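Local coordinates for outer membrane porin protein 32 (Delftia acidovorans, PDB 2FGQ) that forms anion-selective channels across the outer membrane as a homotrimeric porin, at the interface of chains A and B. Residues are numbered along the deposited sequence; one frame, centred on the assembly and turned at random. Chains: chain A/B, Outer membrane porin protein 32.

The interface of chains A and B. Residues chain A 158-159; chain B 20, 22, 24-26.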
loop_
_atom_site.group_PDB
_atom_site.type_symbol
_atom_site.label_atom_id
_atom_site.label_comp_id
_atom_site.label_asym_id
_atom_site.label_seq_id
_atom_site.Cartn_x
_atom_site.Cartn_y
_atom_site.Cartn_z
ATOM N N GLU A 158 18.682 9.419 14.006
ATOM C CA GLU A 158 17.513 9.876 14.779
ATOM C C GLU A 158 17.417 9.181 16.144
ATOM O O GLU A 158 16.329 8.955 16.690
ATOM C CB GLU A 158 16.213 9.705 13.970
ATOM C CG GLU A 158 16.338 10.446 12.665
ATOM C CD GLU A 158 15.180 10.334 11.706
ATOM O OE1 GLU A 158 14.270 9.492 11.897
ATOM O OE2 GLU A 158 15.238 11.104 10.704
ATOM N N LYS A 159 18.578 8.822 16.663
ATOM C CA LYS A 159 18.717 8.203 17.987
ATOM C C LYS A 159 18.030 6.844 18.077
ATOM O O LYS A 159 17.684 6.387 19.171
ATOM C CB LYS A 159 18.252 9.178 19.101
ATOM C CG LYS A 159 18.967 9.013 20.432
ATOM C CD LYS A 159 18.328 9.930 21.573
ATOM C CE LYS A 159 17.283 9.202 22.489
ATOM N NZ LYS A 159 16.846 9.926 23.840
ATOM N N ASP B 20 13.728 15.600 24.198
ATOM C CA ASP B 20 12.729 14.560 24.064
ATOM C C ASP B 20 12.273 14.159 25.468
ATOM O O ASP B 20 12.489 14.914 26.399
ATOM C CB ASP B 20 13.293 13.407 23.241
ATOM C CG ASP B 20 14.428 12.677 23.914
ATOM O OD1 ASP B 20 14.734 12.930 25.109
ATOM O OD2 ASP B 20 15.099 11.830 23.265
ATOM N N ALA B 22 13.399 12.152 27.551
ATOM C CA ALA B 22 14.569 11.991 28.419
ATOM C C ALA B 22 15.425 13.252 28.544
ATOM O O ALA B 22 16.442 13.255 29.241
ATOM C CB ALA B 22 15.402 10.863 27.882
ATOM N N ASP B 24 16.992 14.697 25.948
ATOM C CA ASP B 24 18.038 14.649 24.902
ATOM C C ASP B 24 17.556 15.299 23.616
ATOM O O ASP B 24 16.385 15.195 23.292
ATOM C CB ASP B 24 18.384 13.206 24.575
ATOM C CG ASP B 24 18.945 12.455 25.765
ATOM O OD1 ASP B 24 19.698 13.052 26.556
ATOM O OD2 ASP B 24 18.673 11.265 25.978
ATOM N N SER B 25 18.452 15.965 22.897
ATOM C CA SER B 25 18.087 16.532 21.600
ATOM C C SER B 25 17.912 15.434 20.547
ATOM O O SER B 25 18.402 14.309 20.689
ATOM C CB SER B 25 19.093 17.577 21.162
ATOM O OG SER B 25 20.374 16.999 20.993
ATOM N N ARG B 26 17.183 15.780 19.490
ATOM C CA ARG B 26 16.938 14.877 18.382
ATOM C C ARG B 26 16.979 15.653 17.114
ATOM O O ARG B 26 16.490 16.752 17.018
ATOM C CB ARG B 26 15.567 14.206 18.522
ATOM C CG ARG B 26 15.432 12.931 17.757
ATOM C CD ARG B 26 15.918 11.695 18.475
ATOM N NE ARG B 26 15.250 11.345 19.722
ATOM C CZ ARG B 26 14.305 10.402 19.876
ATOM N NH1 ARG B 26 13.826 9.717 18.855
ATOM N NH2 ARG B 26 13.835 10.147 21.073
#
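Two carboxylates of chain B grip the ammonium nitrogen of A:Lys159. A:Lys159 NZ meets B:Asp20 OD2 tip to tip at 2.6 Å, using the syn lone pair of the aspartate oxygen. B:Asp24 comes in at about a right angle to the lysine, and its OD2 lies 3.1 Å from A:Lys159 NZ, offering the anti lone pair. Both pairs are salt bridges. The lysine chain bends at its third torsion (chi3 96°), which carries its tip over to the two acids.

B:Asp20 OD2 also accepts from B:Arg26 NH2 at 3.0 Å. This bond is nearly straight (170° at H). The oxygen lies in the guanidinium plane, at its edge, while NH2 comes from the anti side, tilted from the carboxylate plane. A:Lys159 NZ and B:Arg26 NH2 are 4.1 Å apart, and the shared carboxylate would probably offset their repulsion. B:Asp20 OD1 accepts the backbone N of B:Ala22 at 2.9 Å and also that of B:Asp24. These donors come from opposite faces of the carboxylate and should keep it from turning. An alanine in place of B:Asp20 would probably leave A:Lys159 NZ to B:Asp24, B:Arg26 NH2 without its mate, and both amides without the acceptor that draws the turn together.

B:Arg26, bent at its second and third torsions (chi2 86°), crosses the lysine at about a right angle and packs its CD 3.5 Å from A:Lys159 CB. Its NH1 makes a weak hydrogen bond to the carbonyl O of A:Glu158.

This patch is part of one subunit interface of the homotrimer. A:Glu158 and A:Lys159 lie in the loop between strands 148-155 and 171-179. B:Asp20 to B:Ser25 lie in the loop between strands 4-17 and 26-31, and B:Arg26 begins the second strand. The contact joins neighbouring beta-barrels at the end away from the chain termini.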